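Side-chain contacts in PT26-6P (Thermococcus sp., PDB 2WB7), which is of unknown function but is encoded by an extrachromosomal mobile element of Euryarchaea and contains two immunoglobulin-like domains and a helical domain: residues I53-P58 with A212-A217; G59-F64 with P292-P297; S65-Q70 with T161-R166; I71-P76 with V85-V90; S110-G115 with L122-V127. All blocks are in the same frame, centred on the assembly; numbering follows the deposited sequence.

Contact 1 of 5, residues I53-P58 with A212-A217; sequences IHIYGP and AETTTA
Ile55 holds CG1 anti to its carbonyl carbon (chi1 -53°), and Thr214 holds OG1 between its backbone N and carbonyl carbon (chi1 56°), which leaves CG2 anti to the carbonyl carbon. With these torsions the end of the isoleucine meets the threonine methyl. Ile55 CD1 lies 3.7 Å from Thr214 CG2, and Ile55 CG2 is 4.0 Å from the same methyl. The two side chains cross at about a right angle. Thr214 thus turns its apolar branch to the isoleucine, while its hydroxyl is bonded to the carboxylate of Glu164. Two residues earlier in each segment, Ile53 CG2 rests 3.8 Å from Ala212 CB. Here Ile53 CA and Ala212 CA are 6.5 Å apart. All four touching residues are buried. The contact joins the two sheets of the first immunoglobulin-like domain. Strand 52-62 pairs with strands 39-44 and 66-75 in one sheet. Strand 198-213 pairs with strand 163-178 in the other, whose Val167 and Val169 also touch Ile55 and Ile53.

Contact 2 of 5, residues G59-F64 with P292-P297; sequences GLIYGF and PGYFQP
The Tyr294 ring has the carbonyl O of Leu60 at its edge, near the ring plane. Within its own segment, Tyr294 CD2 also sits 4.3 Å above one face of the Phe295 ring, over its centre. This is a junction between two immunoglobulin-like domains. Segment 292-297 belongs to the loop between strands 281-290 and 301-314 of the second domain. Segment 59-64 includes the end of strand 52-62 of the first. Tyr294 has CG anti to the backbone N (chi1 171°), which sends the ring toward strand 52-62 with its hydroxyl leading. The Ile61 side chain crosses it at about a right angle, and Ile61 CG1 is 4.0 Å from Tyr294 OH. Phe67 and Pro68 of strand 66-75 also touch the tyrosine. The contact between the segments is small, burying 78 Å². Its one polar link is a weak hydrogen bond, donated by Tyr294 OH to Leu60 O at 3.4 Å.

Contact 3 of 5, residues S65-Q70 with T161-R166; sequences SAFPVQ and THFEIR
Ser65 OG is gripped by Tyr62 O and Ser264 N, just ahead of the residues that carry Phe67 and Val69 to Phe163 and Ile165. Ala66 N is bonded to Asp265 OD2, so this end of strand 66-75 is tied by polar bonds to the second immunoglobulin-like domain. The contact itself is face-to-face packing of the two sheets of the first immunoglobulin-like domain. The axes of strands 66-70 and 163-166 approach to 10.5 Å and run in the same general direction, 39° apart. At that spacing only side chains meet.

Phe67 and Phe163 come from opposite directions, one from each sheet. The ring ends touch obliquely, with Phe67 CZ 3.9 Å from Phe163 CZ. In-plane at its edge, the Phe163 ring also has the carbonyl O of Thr161. Ile165 is the next residue on the strand to point inward. Its CD1 methyl lies at the edge of the Phe67 ring, near the plane, 4.1 Å from Phe67 CE1. Met128 of strand 120-129 and Ile61 of strand 52-62 also pack on Phe67. All four residues that touch are buried. Val69 and Ile165 reach toward each other tip to tip, bringing Val69 CG2 to 3.6 Å from Ile165 CD1.

Contact 4 of 5, residues I71-P76 with V85-V90; sequences IRLEIP and VHITEV
Strands 71-75 and 85-90, the bearers of Ile75 and Val85, run roughly antiparallel at 151° with axes 9.6 Å apart at closest, each in a different sheet of the first immunoglobulin-like domain. The isoleucine puts CG2 against the valine: Ile75 CG2 is 3.6 Å from Val85 CB. Its other branch ends at Ile75 CD1, 4.2 Å from Ile87 CD1. Leu73 CD1 is shared by two partners. It lies 3.7 Å from Ile87 CD1 and 4.0 Å from Val90 CG2, and the leucine and Val90 lie alongside each other, pointing opposite ways. Ile87 and Val90 are three positions apart, yet both point toward strand 71-75. A classic beta bulge explains this, since Thr88 and Glu89 both face Lys170 of the neighbouring strand. Elsewhere on the two strands, Arg72 makes a salt bridge to Asp123 and His86 stacks on Tyr172. Every group that touches across the contact is aliphatic and buried. The hold between the segments is therefore hydrophobic, made by aliphatic branches.

Contact 5 of 5, residues S110-G115 with L122-V127; sequences STFRQG and LDLVTV
Phe112 and Leu124 cross at about a right angle, and the ring meets the leucine through one of its outer carbons. Phe112 CE2 is 4.2 Å from Leu124 CD2. The next ring atom, Phe112 CD2, lies 4.3 Å from Leu122 CD1. Both methyls approach the ring obliquely. The two leucines are alternate residues of strand 120-129, so both point toward the loop, and both touch the ring.

The phenylalanine reaches them by its torsion. Its first bond does not aim at the strand, but CG stands anti to the carbonyl carbon (chi1 -56°), and the ring end comes nearer. Within the loop, Thr111 CB sits 4.0 Å above one face of the Phe112 ring, over its centre. At the next residue, Arg113 N is bonded to Tyr117 OH, and Tyr117 also packs on Phe112 and Leu122.

The ring is buried, although the residues on either side of it in sequence, Thr111 and Arg113, are exposed. Segment 110-115 thus forms a loop that inserts one aromatic group between the two sheets of the first immunoglobulin-like domain. Strand 120-129 pairs with strand 66-75 in one sheet. From the other sheet, Ile87 and Val90 of strand 85-96 and Trp107 of strand 104-108 pack against Phe112.

Overall arrangement
Contacts 1, 3 and 4 join the two sheets of the first immunoglobulin-like domain; contact 5 packs a loop residue against one of them. Contacts 1 and 3 have centres about 8 Å apart, and their strands pair in both sheets. The centres of contacts 4 and 5 are also about 8 Å apart, linked by backbone bonding of strands 66-75 and 120-129. Strand 66-75 serves contacts 3 and 4, whose centres are about 21 Å apart. Contact 2 differs, because it joins the first immunoglobulin-like domain to the second. Its centre is about 11 Å from that of contact 3, which it meets where Ile61 touches Phe67, and about 25 Å from that of contact 4. Phe295 and Pro297 also reach Val127 and Val125 of contact 5.

Contact 1 of 5, residues I53-P58 with A212-A217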
# COMPACT_ATOMS: atom_id res chain seq x y z
N ILE A 53 -31.58 7.45 15.61
CA ILE A 53 -30.39 6.63 15.39
C ILE A 53 -29.49 7.25 14.32
O ILE A 53 -29.96 7.55 13.22
CB ILE A 53 -30.76 5.20 14.95
CG1 ILE A 53 -31.88 4.65 15.84
CG2 ILE A 53 -29.53 4.31 14.95
CD1 ILE A 53 -32.18 3.17 15.64
N HIS A 54 -28.22 7.45 14.67
CA HIS A 54 -27.20 7.90 13.72
C HIS A 54 -26.01 6.95 13.68
O HIS A 54 -25.53 6.48 14.72
CB HIS A 54 -26.74 9.31 14.06
CG HIS A 54 -27.83 10.33 13.96
ND1 HIS A 54 -28.08 11.04 12.80
CD2 HIS A 54 -28.75 10.75 14.86
CE1 HIS A 54 -29.10 11.85 13.00
NE2 HIS A 54 -29.52 11.70 14.24
N ILE A 55 -25.55 6.67 12.46
CA ILE A 55 -24.39 5.82 12.22
C ILE A 55 -23.24 6.61 11.60
O ILE A 55 -23.44 7.37 10.63
CB ILE A 55 -24.73 4.64 11.28
CG1 ILE A 55 -25.94 3.88 11.81
CG2 ILE A 55 -23.54 3.72 11.12
CD1 ILE A 55 -26.46 2.86 10.85
N TYR A 56 -22.05 6.44 12.16
CA TYR A 56 -20.86 7.13 11.66
C TYR A 56 -19.68 6.19 11.41
O TYR A 56 -19.43 5.26 12.19
CB TYR A 56 -20.41 8.19 12.66
CG TYR A 56 -21.48 9.16 13.07
CD1 TYR A 56 -21.67 10.34 12.37
CD2 TYR A 56 -22.29 8.90 14.17
CE1 TYR A 56 -22.64 11.23 12.73
CE2 TYR A 56 -23.26 9.79 14.55
CZ TYR A 56 -23.43 10.95 13.83
OH TYR A 56 -24.41 11.85 14.21
N GLY A 57 -18.95 6.45 10.33
CA GLY A 57 -17.71 5.74 10.06
C GLY A 57 -16.72 6.66 9.37
O GLY A 57 -17.02 7.82 9.11
N PRO A 58 -15.52 6.14 9.06
CA PRO A 58 -14.47 6.95 8.44
C PRO A 58 -14.95 7.54 7.12
O PRO A 58 -15.88 7.01 6.51
CB PRO A 58 -13.35 5.94 8.18
CG PRO A 58 -13.61 4.81 9.13
CD PRO A 58 -15.10 4.74 9.26
N ALA A 212 -32.34 1.30 11.67
CA ALA A 212 -31.71 2.27 10.79
C ALA A 212 -30.75 1.53 9.86
O ALA A 212 -30.31 0.42 10.16
CB ALA A 212 -30.98 3.35 11.59
N GLU A 213 -30.45 2.15 8.74
CA GLU A 213 -29.57 1.56 7.75
C GLU A 213 -28.82 2.66 7.00
O GLU A 213 -29.30 3.79 6.91
CB GLU A 213 -30.39 0.73 6.78
CG GLU A 213 -29.61 0.09 5.67
CD GLU A 213 -30.49 -0.80 4.85
OE1 GLU A 213 -30.49 -0.65 3.60
OE2 GLU A 213 -31.21 -1.63 5.47
N THR A 214 -27.65 2.34 6.47
CA THR A 214 -26.86 3.33 5.76
C THR A 214 -27.21 3.32 4.28
O THR A 214 -27.95 2.45 3.82
CB THR A 214 -25.35 3.12 5.96
OG1 THR A 214 -25.00 1.79 5.55
CG2 THR A 214 -24.99 3.29 7.43
N THR A 215 -26.67 4.28 3.54
CA THR A 215 -26.92 4.34 2.10
C THR A 215 -25.62 4.56 1.35
O THR A 215 -24.97 5.58 1.51
CB THR A 215 -27.91 5.47 1.76
OG1 THR A 215 -28.88 5.61 2.81
CG2 THR A 215 -28.63 5.17 0.44
N THR A 216 -25.23 3.60 0.52
CA THR A 216 -23.97 3.72 -0.20
C THR A 216 -22.80 3.85 0.79
O THR A 216 -21.84 4.59 0.56
CB THR A 216 -24.01 4.94 -1.17
OG1 THR A 216 -25.27 4.95 -1.84
CG2 THR A 216 -22.89 4.87 -2.20
N ALA A 217 -22.89 3.10 1.89
CA ALA A 217 -21.79 3.05 2.84
C ALA A 217 -20.48 2.75 2.11
O ALA A 217 -19.48 3.44 2.32
CB ALA A 217 -22.05 1.99 3.90

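Contact 2 of 5, residues G59-F64 with P292-P297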
# COMPACT_ATOMS: atom_id res chain seq x y z
N GLY A 59 -14.33 8.64 6.70
CA GLY A 59 -14.61 9.21 5.39
C GLY A 59 -13.86 8.44 4.32
O GLY A 59 -14.33 8.30 3.19
N LEU A 60 -12.69 7.92 4.69
CA LEU A 60 -11.92 7.07 3.79
C LEU A 60 -11.57 5.71 4.42
O LEU A 60 -11.00 5.63 5.52
CB LEU A 60 -10.63 7.79 3.39
CG LEU A 60 -9.77 7.01 2.41
CD1 LEU A 60 -10.17 7.38 0.97
CD2 LEU A 60 -8.27 7.25 2.67
N ILE A 61 -11.94 4.64 3.72
CA ILE A 61 -11.50 3.29 4.07
C ILE A 61 -10.67 2.80 2.89
O ILE A 61 -11.14 2.82 1.75
CB ILE A 61 -12.68 2.33 4.24
CG1 ILE A 61 -13.69 2.89 5.24
CG2 ILE A 61 -12.21 0.94 4.67
CD1 ILE A 61 -14.89 1.97 5.47
N TYR A 62 -9.44 2.38 3.14
CA TYR A 62 -8.65 1.86 2.06
C TYR A 62 -8.87 0.35 1.93
O TYR A 62 -8.75 -0.39 2.90
CB TYR A 62 -7.17 2.19 2.23
CG TYR A 62 -6.33 1.66 1.09
CD1 TYR A 62 -5.88 2.50 0.07
CD2 TYR A 62 -6.01 0.30 1.01
CE1 TYR A 62 -5.12 2.01 -0.99
CE2 TYR A 62 -5.26 -0.20 -0.05
CZ TYR A 62 -4.81 0.66 -1.04
OH TYR A 62 -4.06 0.15 -2.08
N GLY A 63 -9.24 -0.08 0.72
CA GLY A 63 -9.35 -1.51 0.40
C GLY A 63 -10.19 -2.34 1.35
O GLY A 63 -11.33 -2.01 1.64
N PHE A 64 -9.61 -3.43 1.85
CA PHE A 64 -10.38 -4.36 2.65
C PHE A 64 -10.10 -4.21 4.14
O PHE A 64 -9.95 -5.21 4.84
CB PHE A 64 -10.08 -5.80 2.23
CG PHE A 64 -10.46 -6.11 0.81
CD1 PHE A 64 -11.76 -6.43 0.48
CD2 PHE A 64 -9.51 -6.08 -0.21
CE1 PHE A 64 -12.11 -6.72 -0.81
CE2 PHE A 64 -9.86 -6.35 -1.51
CZ PHE A 64 -11.16 -6.68 -1.81
N PRO A 292 -1.83 4.24 13.57
CA PRO A 292 -2.10 4.75 14.93
C PRO A 292 -3.51 5.29 15.13
O PRO A 292 -3.92 6.23 14.45
CB PRO A 292 -1.08 5.90 15.08
CG PRO A 292 -0.03 5.66 14.03
CD PRO A 292 -0.78 5.02 12.89
N GLY A 293 -4.26 4.69 16.06
CA GLY A 293 -5.57 5.23 16.44
C GLY A 293 -6.47 5.45 15.25
O GLY A 293 -7.14 6.47 15.14
N TYR A 294 -6.48 4.49 14.34
CA TYR A 294 -7.39 4.57 13.23
C TYR A 294 -8.74 4.10 13.69
O TYR A 294 -9.76 4.42 13.09
CB TYR A 294 -6.91 3.70 12.08
CG TYR A 294 -7.92 3.59 10.97
CD1 TYR A 294 -8.19 4.67 10.15
CD2 TYR A 294 -8.61 2.41 10.76
CE1 TYR A 294 -9.12 4.58 9.14
CE2 TYR A 294 -9.55 2.30 9.75
CZ TYR A 294 -9.79 3.40 8.94
OH TYR A 294 -10.71 3.31 7.93
N PHE A 295 -8.75 3.34 14.78
CA PHE A 295 -9.98 2.79 15.34
C PHE A 295 -10.56 3.64 16.46
O PHE A 295 -11.62 3.34 16.99
CB PHE A 295 -9.75 1.37 15.86
CG PHE A 295 -9.39 0.38 14.79
CD1 PHE A 295 -8.06 0.04 14.53
CD2 PHE A 295 -10.38 -0.23 14.04
CE1 PHE A 295 -7.74 -0.88 13.55
CE2 PHE A 295 -10.06 -1.16 13.06
CZ PHE A 295 -8.74 -1.48 12.81
N GLN A 296 -9.84 4.70 16.84
CA GLN A 296 -10.36 5.69 17.78
C GLN A 296 -11.81 5.98 17.43
O GLN A 296 -12.11 6.19 16.27
CB GLN A 296 -9.57 7.00 17.64
CG GLN A 296 -8.24 7.03 18.37
CD GLN A 296 -8.40 6.54 19.80
OE1 GLN A 296 -8.33 5.34 20.08
NE2 GLN A 296 -8.65 7.48 20.72
N PRO A 297 -12.73 6.01 18.42
CA PRO A 297 -12.58 5.86 19.87
C PRO A 297 -12.46 4.41 20.31
O PRO A 297 -12.13 4.14 21.47
CB PRO A 297 -13.88 6.45 20.43
CG PRO A 297 -14.72 6.83 19.27
CD PRO A 297 -14.12 6.27 18.04

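Contact 3 of 5, residues S65-Q70 with T161-R166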
# COMPACT_ATOMS: atom_id res chain seq x y z
N SER A 65 -10.03 -2.98 4.63
CA SER A 65 -9.76 -2.76 6.05
C SER A 65 -11.00 -2.85 6.93
O SER A 65 -12.13 -2.71 6.48
CB SER A 65 -9.09 -1.42 6.29
OG SER A 65 -8.28 -1.07 5.19
N ALA A 66 -10.76 -3.11 8.21
CA ALA A 66 -11.79 -3.05 9.21
C ALA A 66 -11.83 -1.60 9.67
O ALA A 66 -10.84 -0.88 9.53
CB ALA A 66 -11.43 -3.98 10.35
N PHE A 67 -12.95 -1.13 10.18
CA PHE A 67 -13.05 0.29 10.50
C PHE A 67 -13.98 0.52 11.66
O PHE A 67 -14.91 -0.25 11.87
CB PHE A 67 -13.54 1.06 9.27
CG PHE A 67 -14.78 0.49 8.66
CD1 PHE A 67 -16.03 0.87 9.11
CD2 PHE A 67 -14.69 -0.44 7.65
CE1 PHE A 67 -17.18 0.33 8.54
CE2 PHE A 67 -15.82 -0.99 7.08
CZ PHE A 67 -17.07 -0.60 7.53
N PRO A 68 -13.74 1.60 12.41
CA PRO A 68 -14.58 1.84 13.56
C PRO A 68 -15.92 2.38 13.10
O PRO A 68 -15.97 3.20 12.18
CB PRO A 68 -13.81 2.92 14.35
CG PRO A 68 -12.84 3.53 13.39
CD PRO A 68 -12.93 2.78 12.07
N VAL A 69 -16.99 1.90 13.71
CA VAL A 69 -18.31 2.42 13.44
C VAL A 69 -18.86 2.97 14.73
O VAL A 69 -18.84 2.28 15.75
CB VAL A 69 -19.27 1.35 12.92
CG1 VAL A 69 -20.70 1.90 12.88
CG2 VAL A 69 -18.84 0.86 11.56
N GLN A 70 -19.32 4.21 14.68
CA GLN A 70 -20.01 4.81 15.82
C GLN A 70 -21.51 4.88 15.58
O GLN A 70 -21.98 5.26 14.51
CB GLN A 70 -19.45 6.20 16.11
CG GLN A 70 -18.40 6.20 17.19
CD GLN A 70 -17.75 7.55 17.36
OE1 GLN A 70 -16.98 7.98 16.51
NE2 GLN A 70 -18.04 8.22 18.47
N THR A 161 -16.16 -5.19 -2.21
CA THR A 161 -17.56 -5.56 -2.35
C THR A 161 -18.50 -4.46 -1.86
O THR A 161 -18.16 -3.69 -0.96
CB THR A 161 -17.88 -6.81 -1.52
OG1 THR A 161 -16.92 -7.86 -1.81
CG2 THR A 161 -19.30 -7.29 -1.81
N HIS A 162 -19.69 -4.39 -2.46
CA HIS A 162 -20.75 -3.46 -2.02
C HIS A 162 -21.43 -3.99 -0.76
O HIS A 162 -21.71 -5.18 -0.66
CB HIS A 162 -21.81 -3.29 -3.11
CG HIS A 162 -21.45 -2.28 -4.16
ND1 HIS A 162 -22.17 -2.11 -5.32
CD2 HIS A 162 -20.43 -1.38 -4.21
CE1 HIS A 162 -21.63 -1.14 -6.04
NE2 HIS A 162 -20.57 -0.68 -5.39
N PHE A 163 -21.70 -3.11 0.20
CA PHE A 163 -22.32 -3.52 1.47
C PHE A 163 -23.01 -2.32 2.14
O PHE A 163 -22.83 -1.18 1.71
CB PHE A 163 -21.25 -4.05 2.43
CG PHE A 163 -20.37 -2.97 2.99
CD1 PHE A 163 -20.61 -2.43 4.25
CD2 PHE A 163 -19.31 -2.46 2.24
CE1 PHE A 163 -19.80 -1.42 4.76
CE2 PHE A 163 -18.51 -1.45 2.74
CZ PHE A 163 -18.76 -0.93 4.01
N GLU A 164 -23.80 -2.60 3.18
CA GLU A 164 -24.40 -1.56 4.00
C GLU A 164 -24.39 -1.99 5.46
O GLU A 164 -24.34 -3.18 5.76
CB GLU A 164 -25.84 -1.28 3.56
CG GLU A 164 -25.99 -0.76 2.13
CD GLU A 164 -25.61 0.69 1.99
OE1 GLU A 164 -25.49 1.37 3.03
OE2 GLU A 164 -25.42 1.16 0.84
N ILE A 165 -24.44 -1.02 6.35
CA ILE A 165 -24.60 -1.30 7.77
C ILE A 165 -26.03 -1.05 8.23
O ILE A 165 -26.67 -0.08 7.84
CB ILE A 165 -23.65 -0.45 8.63
CG1 ILE A 165 -22.21 -0.64 8.17
CG2 ILE A 165 -23.78 -0.81 10.10
CD1 ILE A 165 -21.22 0.22 8.93
N ARG A 166 -26.55 -1.95 9.05
CA ARG A 166 -27.84 -1.67 9.65
C ARG A 166 -27.87 -1.94 11.16
O ARG A 166 -27.15 -2.81 11.69
CB ARG A 166 -28.98 -2.37 8.90
CG ARG A 166 -29.21 -3.84 9.22
CD ARG A 166 -30.63 -4.26 8.76
NE ARG A 166 -30.93 -3.94 7.35
CZ ARG A 166 -31.36 -4.82 6.45
NH1 ARG A 166 -31.56 -6.09 6.79
NH2 ARG A 166 -31.62 -4.44 5.20

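Contact 4 of 5, residues I71-P76 with V85-V90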
# COMPACT_ATOMS: atom_id res chain seq x y z
N ILE A 71 -22.26 4.46 16.60
CA ILE A 71 -23.71 4.57 16.60
C ILE A 71 -24.17 5.52 17.71
O ILE A 71 -23.87 5.31 18.88
CB ILE A 71 -24.36 3.21 16.84
CG1 ILE A 71 -23.80 2.18 15.86
CG2 ILE A 71 -25.87 3.32 16.74
CD1 ILE A 71 -23.91 0.73 16.37
N ARG A 72 -24.89 6.56 17.33
CA ARG A 72 -25.36 7.51 18.32
C ARG A 72 -26.88 7.47 18.50
O ARG A 72 -27.64 7.71 17.55
CB ARG A 72 -24.90 8.91 17.93
CG ARG A 72 -25.41 9.99 18.84
CD ARG A 72 -25.21 11.31 18.16
NE ARG A 72 -24.90 12.36 19.13
CZ ARG A 72 -23.69 12.56 19.64
NH1 ARG A 72 -22.68 11.77 19.27
NH2 ARG A 72 -23.50 13.55 20.52
N LEU A 73 -27.32 7.17 19.72
CA LEU A 73 -28.74 7.09 20.05
C LEU A 73 -29.20 8.31 20.85
O LEU A 73 -28.70 8.55 21.94
CB LEU A 73 -28.99 5.83 20.88
CG LEU A 73 -28.42 4.51 20.36
CD1 LEU A 73 -28.87 3.36 21.24
CD2 LEU A 73 -28.87 4.29 18.94
N GLU A 74 -30.15 9.08 20.32
CA GLU A 74 -30.75 10.18 21.08
C GLU A 74 -32.08 9.78 21.70
O GLU A 74 -33.02 9.41 20.99
CB GLU A 74 -30.99 11.40 20.20
CG GLU A 74 -29.87 11.69 19.23
CD GLU A 74 -30.38 12.43 17.98
OE1 GLU A 74 -29.66 12.41 16.94
OE2 GLU A 74 -31.50 13.00 18.03
N ILE A 75 -32.17 9.87 23.02
CA ILE A 75 -33.46 9.82 23.68
C ILE A 75 -34.03 11.24 23.76
O ILE A 75 -33.53 12.06 24.52
CB ILE A 75 -33.35 9.22 25.09
CG1 ILE A 75 -32.28 8.12 25.14
CG2 ILE A 75 -34.69 8.72 25.56
CD1 ILE A 75 -32.53 6.96 24.23
N PRO A 76 -35.08 11.53 22.97
CA PRO A 76 -35.65 12.87 23.03
C PRO A 76 -36.37 13.09 24.35
O PRO A 76 -36.87 12.13 24.94
CB PRO A 76 -36.66 12.89 21.87
CG PRO A 76 -36.87 11.46 21.47
CD PRO A 76 -35.90 10.59 22.19
N VAL A 85 -37.22 5.86 28.52
CA VAL A 85 -36.97 4.92 27.45
C VAL A 85 -35.92 3.91 27.90
O VAL A 85 -34.84 4.29 28.32
CB VAL A 85 -36.47 5.64 26.20
CG1 VAL A 85 -36.01 4.64 25.18
CG2 VAL A 85 -37.57 6.52 25.63
N HIS A 86 -36.26 2.62 27.85
CA HIS A 86 -35.31 1.55 28.18
C HIS A 86 -34.79 0.91 26.91
O HIS A 86 -35.58 0.59 26.01
CB HIS A 86 -36.00 0.46 29.01
CG HIS A 86 -36.38 0.89 30.39
ND1 HIS A 86 -35.76 0.40 31.52
CD2 HIS A 86 -37.33 1.75 30.83
CE1 HIS A 86 -36.31 0.94 32.59
NE2 HIS A 86 -37.26 1.77 32.20
N ILE A 87 -33.48 0.70 26.82
CA ILE A 87 -32.94 -0.00 25.65
C ILE A 87 -32.52 -1.41 26.06
O ILE A 87 -31.66 -1.58 26.93
CB ILE A 87 -31.77 0.77 25.02
CG1 ILE A 87 -32.14 2.23 24.87
CG2 ILE A 87 -31.46 0.21 23.66
CD1 ILE A 87 -31.03 3.06 24.29
N THR A 88 -33.14 -2.41 25.46
CA THR A 88 -32.93 -3.78 25.91
C THR A 88 -31.88 -4.51 25.10
O THR A 88 -31.23 -5.45 25.59
CB THR A 88 -34.21 -4.61 25.84
OG1 THR A 88 -35.31 -3.81 26.28
CG2 THR A 88 -34.08 -5.84 26.73
N GLU A 89 -31.72 -4.07 23.86
CA GLU A 89 -30.79 -4.73 22.97
C GLU A 89 -30.57 -3.92 21.72
O GLU A 89 -31.51 -3.62 20.99
CB GLU A 89 -31.34 -6.10 22.59
CG GLU A 89 -30.51 -6.81 21.54
CD GLU A 89 -31.32 -7.82 20.75
OE1 GLU A 89 -32.08 -7.38 19.85
OE2 GLU A 89 -31.20 -9.04 21.01
N VAL A 90 -29.31 -3.55 21.47
CA VAL A 90 -28.94 -2.98 20.19
C VAL A 90 -28.08 -3.98 19.43
O VAL A 90 -27.22 -4.66 19.99
CB VAL A 90 -28.20 -1.64 20.34
CG1 VAL A 90 -27.84 -1.07 18.96
CG2 VAL A 90 -29.03 -0.65 21.14

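Contact 5 of 5, residues S110-G115 with L122-V127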
# COMPACT_ATOMS: atom_id res chain seq x y z
N SER A 110 -27.81 -5.62 29.70
CA SER A 110 -26.75 -5.39 30.69
C SER A 110 -25.97 -4.12 30.39
O SER A 110 -25.47 -3.46 31.30
CB SER A 110 -25.76 -6.55 30.71
OG SER A 110 -26.29 -7.68 31.40
N THR A 111 -25.83 -3.81 29.12
CA THR A 111 -24.99 -2.69 28.69
C THR A 111 -25.62 -1.38 29.11
O THR A 111 -24.93 -0.38 29.31
CB THR A 111 -24.85 -2.66 27.16
OG1 THR A 111 -24.37 -3.93 26.69
CG2 THR A 111 -23.90 -1.55 26.72
N PHE A 112 -26.93 -1.39 29.23
CA PHE A 112 -27.65 -0.14 29.42
C PHE A 112 -28.18 0.07 30.82
O PHE A 112 -28.31 -0.87 31.61
CB PHE A 112 -28.76 -0.03 28.38
CG PHE A 112 -28.27 -0.14 26.98
CD1 PHE A 112 -28.51 -1.28 26.24
CD2 PHE A 112 -27.53 0.89 26.42
CE1 PHE A 112 -28.03 -1.39 24.95
CE2 PHE A 112 -27.05 0.79 25.13
CZ PHE A 112 -27.30 -0.35 24.39
N ARG A 113 -28.48 1.33 31.12
CA ARG A 113 -28.93 1.79 32.42
C ARG A 113 -30.23 1.13 32.86
O ARG A 113 -31.24 1.20 32.16
CB ARG A 113 -29.13 3.30 32.34
CG ARG A 113 -29.43 3.98 33.63
CD ARG A 113 -28.90 5.40 33.55
NE ARG A 113 -27.44 5.41 33.60
CZ ARG A 113 -26.67 6.43 33.21
NH1 ARG A 113 -27.21 7.53 32.71
NH2 ARG A 113 -25.35 6.33 33.31
N GLN A 114 -30.18 0.48 34.02
CA GLN A 114 -31.34 -0.22 34.60
C GLN A 114 -32.60 0.64 34.60
O GLN A 114 -33.69 0.16 34.25
CB GLN A 114 -31.04 -0.63 36.04
CG GLN A 114 -29.67 -1.26 36.27
CD GLN A 114 -29.62 -2.68 35.75
OE1 GLN A 114 -30.13 -2.97 34.67
NE2 GLN A 114 -29.02 -3.58 36.54
N GLY A 115 -32.44 1.90 35.00
CA GLY A 115 -33.57 2.80 35.15
C GLY A 115 -34.13 3.36 33.86
O GLY A 115 -35.14 4.06 33.87
N LEU A 122 -26.60 8.60 23.77
CA LEU A 122 -25.78 7.42 23.98
C LEU A 122 -24.88 7.14 22.78
O LEU A 122 -25.32 7.15 21.64
CB LEU A 122 -26.68 6.21 24.23
CG LEU A 122 -27.64 6.40 25.41
CD1 LEU A 122 -28.36 5.10 25.74
CD2 LEU A 122 -26.85 6.93 26.61
N ASP A 123 -23.60 6.89 23.06
CA ASP A 123 -22.61 6.63 22.02
C ASP A 123 -22.14 5.19 22.10
O ASP A 123 -21.54 4.78 23.08
CB ASP A 123 -21.40 7.55 22.18
CG ASP A 123 -21.70 8.99 21.74
OD1 ASP A 123 -22.69 9.21 20.99
OD2 ASP A 123 -20.93 9.90 22.15
N LEU A 124 -22.40 4.43 21.05
CA LEU A 124 -21.88 3.07 20.94
C LEU A 124 -20.75 2.99 19.91
O LEU A 124 -20.84 3.56 18.82
CB LEU A 124 -23.00 2.11 20.55
CG LEU A 124 -24.12 1.88 21.56
CD1 LEU A 124 -25.25 1.13 20.87
CD2 LEU A 124 -23.62 1.10 22.78
N VAL A 125 -19.69 2.26 20.25
CA VAL A 125 -18.58 2.11 19.32
C VAL A 125 -18.30 0.66 18.99
O VAL A 125 -18.24 -0.20 19.88
CB VAL A 125 -17.30 2.81 19.82
CG1 VAL A 125 -16.17 2.57 18.87
CG2 VAL A 125 -17.54 4.31 19.95
N THR A 126 -18.16 0.38 17.70
CA THR A 126 -17.83 -0.96 17.26
C THR A 126 -16.86 -0.95 16.06
O THR A 126 -16.49 0.11 15.55
CB THR A 126 -19.10 -1.79 16.95
OG1 THR A 126 -18.77 -3.18 16.93
CG2 THR A 126 -19.69 -1.40 15.61
N VAL A 127 -16.43 -2.13 15.64
CA VAL A 127 -15.53 -2.26 14.51
C VAL A 127 -16.22 -3.11 13.48
O VAL A 127 -16.83 -4.12 13.83
CB VAL A 127 -14.24 -2.97 14.92
CG1 VAL A 127 -13.24 -2.94 13.77
CG2 VAL A 127 -13.65 -2.33 16.17